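Local coordinates for protein fasciclin-1 (Drosophila melanogaster, PDB 1O70) that acts as a neural cell adhesion molecule, here represented by its third and fourth extracellular FAS1 domains, at residues V278-R290 with I299-K311. Sequence-based numbering, arbitrary orientation.
Sequences VIIWNYKKINVYR and IIHVIDYPLLEEK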
loop_
_atom_site.group_PDB
_atom_site.type_symbol
_atom_site.label_atom_id
_atom_site.label_comp_id
_atom_site.label_asym_id
_atom_site.label_seq_id
_atom_site.Cartn_x
_atom_site.Cartn_y
_atom_site.Cartn_z
ATOM N N VAL A 278 5.242 -9.461 10.582
ATOM C CA VAL A 278 4.712 -9.175 11.916
ATOM C C VAL A 278 5.628 -8.220 12.677
ATOM O O VAL A 278 6.858 -8.292 12.576
ATOM C CB VAL A 278 4.558 -10.455 12.778
ATOM C CG1 VAL A 278 3.619 -10.188 13.938
ATOM C CG2 VAL A 278 4.046 -11.595 11.938
ATOM N N ILE A 279 5.016 -7.331 13.447
ATOM C CA ILE A 279 5.751 -6.361 14.238
ATOM C C ILE A 279 5.633 -6.663 15.722
ATOM O O ILE A 279 4.532 -6.803 16.269
ATOM C CB ILE A 279 5.240 -4.922 13.985
ATOM C CG1 ILE A 279 5.699 -4.451 12.602
ATOM C CG2 ILE A 279 5.734 -3.993 15.082
ATOM C CD1 ILE A 279 5.203 -3.088 12.217
ATOM N N ILE A 280 6.784 -6.752 16.371
ATOM C CA ILE A 280 6.835 -7.014 17.791
ATOM C C ILE A 280 7.317 -5.729 18.431
ATOM O O ILE A 280 8.461 -5.320 18.254
ATOM C CB ILE A 280 7.794 -8.181 18.074
ATOM C CG1 ILE A 280 7.232 -9.451 17.413
ATOM C CG2 ILE A 280 7.967 -8.378 19.577
ATOM C CD1 ILE A 280 8.190 -10.615 17.367
ATOM N N TRP A 281 6.409 -5.074 19.134
ATOM C CA TRP A 281 6.693 -3.821 19.814
ATOM C C TRP A 281 6.380 -4.081 21.273
ATOM O O TRP A 281 5.250 -4.442 21.606
ATOM C CB TRP A 281 5.775 -2.725 19.286
ATOM C CG TRP A 281 5.904 -1.432 20.007
ATOM C CD1 TRP A 281 6.961 -0.572 19.970
ATOM C CD2 TRP A 281 4.918 -0.828 20.857
ATOM N NE1 TRP A 281 6.690 0.540 20.741
ATOM C CE2 TRP A 281 5.445 0.409 21.289
ATOM C CE3 TRP A 281 3.639 -1.209 21.281
ATOM C CZ2 TRP A 281 4.741 1.261 22.137
ATOM C CZ3 TRP A 281 2.933 -0.355 22.128
ATOM C CH2 TRP A 281 3.490 0.871 22.542
ATOM N N ASN A 282 7.364 -3.888 22.142
ATOM C CA ASN A 282 7.177 -4.150 23.561
ATOM C C ASN A 282 6.650 -5.578 23.745
ATOM O O ASN A 282 7.297 -6.544 23.341
ATOM C CB ASN A 282 6.199 -3.148 24.178
ATOM C CG ASN A 282 6.780 -1.748 24.273
ATOM O OD1 ASN A 282 7.990 -1.554 24.136
ATOM N ND2 ASN A 282 5.917 -0.763 24.520
ATOM N N TYR A 283 5.476 -5.714 24.346
ATOM C CA TYR A 283 4.909 -7.037 24.558
ATOM C C TYR A 283 3.769 -7.337 23.586
ATOM O O TYR A 283 3.052 -8.334 23.721
ATOM C CB TYR A 283 4.432 -7.170 26.011
ATOM C CG TYR A 283 5.553 -7.420 27.006
ATOM C CD1 TYR A 283 5.385 -7.136 28.367
ATOM C CD2 TYR A 283 6.771 -7.969 26.589
ATOM C CE1 TYR A 283 6.405 -7.393 29.291
ATOM C CE2 TYR A 283 7.794 -8.231 27.499
ATOM C CZ TYR A 283 7.605 -7.942 28.852
ATOM O OH TYR A 283 8.612 -8.203 29.764
ATOM N N LYS A 284 3.618 -6.481 22.585
ATOM C CA LYS A 284 2.562 -6.672 21.610
ATOM C C LYS A 284 3.053 -7.202 20.260
ATOM O O LYS A 284 4.202 -7.001 19.859
ATOM C CB LYS A 284 1.778 -5.364 21.458
ATOM C CG LYS A 284 1.178 -4.925 22.791
ATOM C CD LYS A 284 -0.112 -4.127 22.660
ATOM C CE LYS A 284 -0.725 -3.851 24.042
ATOM N NZ LYS A 284 -2.054 -3.153 23.947
ATOM N N LYS A 285 2.171 -7.926 19.590
ATOM C CA LYS A 285 2.470 -8.501 18.297
ATOM C C LYS A 285 1.389 -7.995 17.352
ATOM O O LYS A 285 0.219 -8.354 17.481
ATOM C CB LYS A 285 2.442 -10.025 18.405
ATOM C CG LYS A 285 2.887 -10.758 17.170
ATOM C CD LYS A 285 3.121 -12.228 17.472
ATOM C CE LYS A 285 3.473 -12.989 16.208
ATOM N NZ LYS A 285 3.729 -14.426 16.498
ATOM N N ILE A 286 1.782 -7.129 16.426
ATOM C CA ILE A 286 0.847 -6.558 15.472
ATOM C C ILE A 286 1.154 -6.988 14.037
ATOM O O ILE A 286 2.281 -6.842 13.558
ATOM C CB ILE A 286 0.867 -5.002 15.516
ATOM C CG1 ILE A 286 0.359 -4.488 16.863
ATOM C CG2 ILE A 286 -0.011 -4.435 14.397
ATOM C CD1 ILE A 286 1.409 -4.378 17.931
ATOM N N ASN A 287 0.137 -7.496 13.347
ATOM C CA ASN A 287 0.313 -7.925 11.968
ATOM C C ASN A 287 0.342 -6.723 11.039
ATOM O O ASN A 287 -0.417 -5.764 11.217
ATOM C CB ASN A 287 -0.824 -8.852 11.527
ATOM C CG ASN A 287 -0.773 -10.206 12.204
ATOM O OD1 ASN A 287 0.288 -10.669 12.637
ATOM N ND2 ASN A 287 -1.919 -10.866 12.272
ATOM N N VAL A 288 1.237 -6.772 10.058
ATOM C CA VAL A 288 1.343 -5.709 9.072
ATOM C C VAL A 288 0.353 -6.084 7.961
ATOM O O VAL A 288 0.608 -6.995 7.181
ATOM C CB VAL A 288 2.786 -5.625 8.501
ATOM C CG1 VAL A 288 2.888 -4.478 7.506
ATOM C CG2 VAL A 288 3.787 -5.436 9.624
ATOM N N TYR A 289 -0.781 -5.388 7.910
ATOM C CA TYR A 289 -1.824 -5.663 6.921
ATOM C C TYR A 289 -1.439 -5.312 5.481
ATOM O O TYR A 289 -1.662 -6.100 4.566
ATOM C CB TYR A 289 -3.109 -4.932 7.309
ATOM C CG TYR A 289 -4.279 -5.248 6.420
ATOM C CD1 TYR A 289 -4.789 -6.545 6.342
ATOM C CD2 TYR A 289 -4.870 -4.257 5.639
ATOM C CE1 TYR A 289 -5.863 -6.850 5.501
ATOM C CE2 TYR A 289 -5.946 -4.553 4.796
ATOM C CZ TYR A 289 -6.434 -5.851 4.732
ATOM O OH TYR A 289 -7.487 -6.148 3.893
ATOM N N ARG A 290 -0.894 -4.122 5.266
ATOM C CA ARG A 290 -0.453 -3.728 3.931
ATOM C C ARG A 290 0.983 -3.247 4.085
ATOM O O ARG A 290 1.238 -2.130 4.555
ATOM C CB ARG A 290 -1.313 -2.590 3.372
ATOM C CG ARG A 290 -2.647 -3.019 2.788
ATOM C CD ARG A 290 -3.522 -1.819 2.540
ATOM N NE ARG A 290 -2.893 -0.862 1.637
ATOM C CZ ARG A 290 -3.239 0.420 1.570
ATOM N NH1 ARG A 290 -4.206 0.886 2.362
ATOM N NH2 ARG A 290 -2.621 1.226 0.715
ATOM N N ILE A 299 7.634 5.619 2.750
ATOM C CA ILE A 299 6.867 4.396 2.636
ATOM C C ILE A 299 5.916 4.293 3.816
ATOM O O ILE A 299 6.229 4.744 4.917
ATOM C CB ILE A 299 7.810 3.165 2.634
ATOM C CG1 ILE A 299 7.039 1.898 2.255
ATOM C CG2 ILE A 299 8.411 2.980 4.015
ATOM C CD1 ILE A 299 7.936 0.698 2.081
ATOM N N ILE A 300 4.755 3.696 3.581
ATOM C CA ILE A 300 3.760 3.510 4.626
ATOM C C ILE A 300 3.495 2.023 4.852
ATOM O O ILE A 300 3.390 1.263 3.895
ATOM C CB ILE A 300 2.431 4.149 4.228
ATOM C CG1 ILE A 300 2.510 5.669 4.396
ATOM C CG2 ILE A 300 1.287 3.532 5.041
ATOM C CD1 ILE A 300 1.220 6.377 3.990
ATOM N N HIS A 301 3.382 1.603 6.107
ATOM C CA HIS A 301 3.081 0.196 6.401
ATOM C C HIS A 301 1.775 0.169 7.198
ATOM O O HIS A 301 1.726 0.620 8.349
ATOM C CB HIS A 301 4.187 -0.439 7.236
ATOM C CG HIS A 301 5.542 -0.376 6.599
ATOM N ND1 HIS A 301 5.879 -1.123 5.491
ATOM C CD2 HIS A 301 6.645 0.344 6.920
ATOM C CE1 HIS A 301 7.131 -0.870 5.155
ATOM N NE2 HIS A 301 7.619 0.017 6.006
ATOM N N VAL A 302 0.713 -0.355 6.601
ATOM C CA VAL A 302 -0.562 -0.385 7.304
ATOM C C VAL A 302 -0.592 -1.510 8.322
ATOM O O VAL A 302 -0.454 -2.685 7.981
ATOM C CB VAL A 302 -1.741 -0.544 6.335
ATOM C CG1 VAL A 302 -3.035 -0.549 7.119
ATOM C CG2 VAL A 302 -1.738 0.594 5.326
ATOM N N ILE A 303 -0.774 -1.150 9.584
ATOM C CA ILE A 303 -0.798 -2.154 10.629
ATOM C C ILE A 303 -2.188 -2.446 11.179
ATOM O O ILE A 303 -3.118 -1.663 10.982
ATOM C CB ILE A 303 0.189 -1.779 11.736
ATOM C CG1 ILE A 303 -0.220 -0.483 12.424
ATOM C CG2 ILE A 303 1.579 -1.604 11.108
ATOM C CD1 ILE A 303 0.738 -0.070 13.530
ATOM N N ASP A 304 -2.333 -3.592 11.842
ATOM C CA ASP A 304 -3.617 -4.043 12.387
ATOM C C ASP A 304 -4.068 -3.341 13.653
ATOM O O ASP A 304 -5.264 -3.266 13.937
ATOM C CB ASP A 304 -3.568 -5.543 12.680
ATOM C CG ASP A 304 -3.914 -6.395 11.477
ATOM O OD1 ASP A 304 -3.495 -7.574 11.466
ATOM O OD2 ASP A 304 -4.631 -5.919 10.559
ATOM N N TYR A 305 -3.107 -2.844 14.419
ATOM C CA TYR A 305 -3.409 -2.191 15.683
ATOM C C TYR A 305 -2.323 -1.156 15.939
ATOM O O TYR A 305 -1.155 -1.372 15.617
ATOM C CB TYR A 305 -3.419 -3.239 16.803
ATOM C CG TYR A 305 -4.060 -2.791 18.100
ATOM C CD1 TYR A 305 -5.451 -2.712 18.222
ATOM C CD2 TYR A 305 -3.276 -2.428 19.208
ATOM C CE1 TYR A 305 -6.046 -2.282 19.411
ATOM C CE2 TYR A 305 -3.867 -1.994 20.403
ATOM C CZ TYR A 305 -5.250 -1.922 20.495
ATOM O OH TYR A 305 -5.848 -1.469 21.653
ATOM N N PRO A 306 -2.695 -0.015 16.529
ATOM C CA PRO A 306 -1.738 1.057 16.823
ATOM C C PRO A 306 -0.754 0.706 17.940
ATOM O O PRO A 306 -1.079 -0.074 18.832
ATOM C CB PRO A 306 -2.648 2.224 17.193
ATOM C CG PRO A 306 -3.816 1.540 17.831
ATOM C CD PRO A 306 -4.059 0.367 16.931
ATOM N N LEU A 307 0.454 1.254 17.871
ATOM C CA LEU A 307 1.448 1.005 18.909
ATOM C C LEU A 307 0.950 1.708 20.171
ATOM O O LEU A 307 1.281 2.868 20.409
ATOM C CB LEU A 307 2.800 1.579 18.489
ATOM C CG LEU A 307 3.343 0.966 17.203
ATOM C CD1 LEU A 307 4.565 1.731 16.736
ATOM C CD2 LEU A 307 3.667 -0.505 17.434
ATOM N N LEU A 308 0.149 1.009 20.972
ATOM C CA LEU A 308 -0.410 1.591 22.184
ATOM C C LEU A 308 -0.509 0.600 23.345
ATOM O O LEU A 308 -0.920 -0.546 23.162
ATOM C CB LEU A 308 -1.796 2.169 21.873
ATOM C CG LEU A 308 -2.373 3.251 22.792
ATOM C CD1 LEU A 308 -1.485 4.480 22.765
ATOM C CD2 LEU A 308 -3.779 3.603 22.338
ATOM N N GLU A 309 -0.112 1.048 24.534
ATOM C CA GLU A 309 -0.171 0.244 25.760
ATOM C C GLU A 309 -1.175 0.971 26.651
ATOM O O GLU A 309 -1.523 2.114 26.362
ATOM C CB GLU A 309 1.198 0.215 26.445
ATOM C CG GLU A 309 2.316 -0.322 25.578
ATOM C CD GLU A 309 3.674 -0.241 26.249
ATOM O OE1 GLU A 309 4.138 0.886 26.522
ATOM O OE2 GLU A 309 4.276 -1.306 26.502
ATOM N N GLU A 310 -1.660 0.345 27.719
ATOM C CA GLU A 310 -2.613 1.068 28.553
ATOM C C GLU A 310 -1.918 2.031 29.508
ATOM O O GLU A 310 -2.528 2.528 30.449
ATOM C CB GLU A 310 -3.531 0.117 29.328
ATOM C CG GLU A 310 -2.860 -0.772 30.340
ATOM C CD GLU A 310 -3.873 -1.534 31.180
ATOM O OE1 GLU A 310 -4.736 -2.231 30.596
ATOM O OE2 GLU A 310 -3.808 -1.429 32.425
ATOM N N LYS A 311 -0.641 2.294 29.258
ATOM C CA LYS A 311 0.103 3.229 30.082
ATOM C C LYS A 311 -0.106 4.606 29.459
ATOM O O LYS A 311 0.322 5.621 30.004
ATOM C CB LYS A 311 1.593 2.897 30.080
ATOM C CG LYS A 311 1.925 1.432 30.312
ATOM C CD LYS A 311 3.427 1.197 30.170
ATOM C CE LYS A 311 3.763 -0.286 30.091
ATOM N NZ LYS A 311 5.212 -0.516 29.822
#
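The last hairpin of the fourth FAS1 domain pairs strands 284-295 and 298-303 and is broken by a classic beta bulge; the chain after 303 then bends and runs on along the hairpin of 278-281 and 284-288. Tyr289 and Arg290 both face Val302: Arg290 N donates to Val302 O at 3.1 Å, Val302 N returns a bond to Arg290 O, and the N-H of Tyr289 adds a weak bond to the same Val302 O. Val302 CG2 lies over one face of the Arg290 guanidinium, 3.7 Å above its plane. Before the bulge, Asp304 N meets Asn287 O at 3.0 Å, almost in line with the carbonyl, while Ile286 CG2 packs on Ile303 CB and Ile279 CD1 reaches Ile303 CG2. With CG anti to the backbone N (chi1 175°), the Trp281 side chain swings its ring across to the chain at 307-309. Leu307 CB sits 3.8 Å over the centre of the Trp281 six-membered ring in a CH-pi contact, and Leu307 CD2 rests over Trp281 CG on the same face. Replacing Trp281 by an alanine is likely to leave Leu307 without its aromatic partner and to open a gap beside Glu309 CG. The extended Lys284 chain carries NZ to Leu308 O, 2.9 Å away in the carbonyl plane, next to this ring. Strand 265-273 supplies Leu266 and Ile268 to Trp281, and Arg233 and His234 bind the backbone of Leu307. Helix 201-210 receives Tyr305 and Pro306, whereas Arg290 turns to the domain interface, forming salt bridges with Asp168 and, in the preceding FAS1 domain, Glu127.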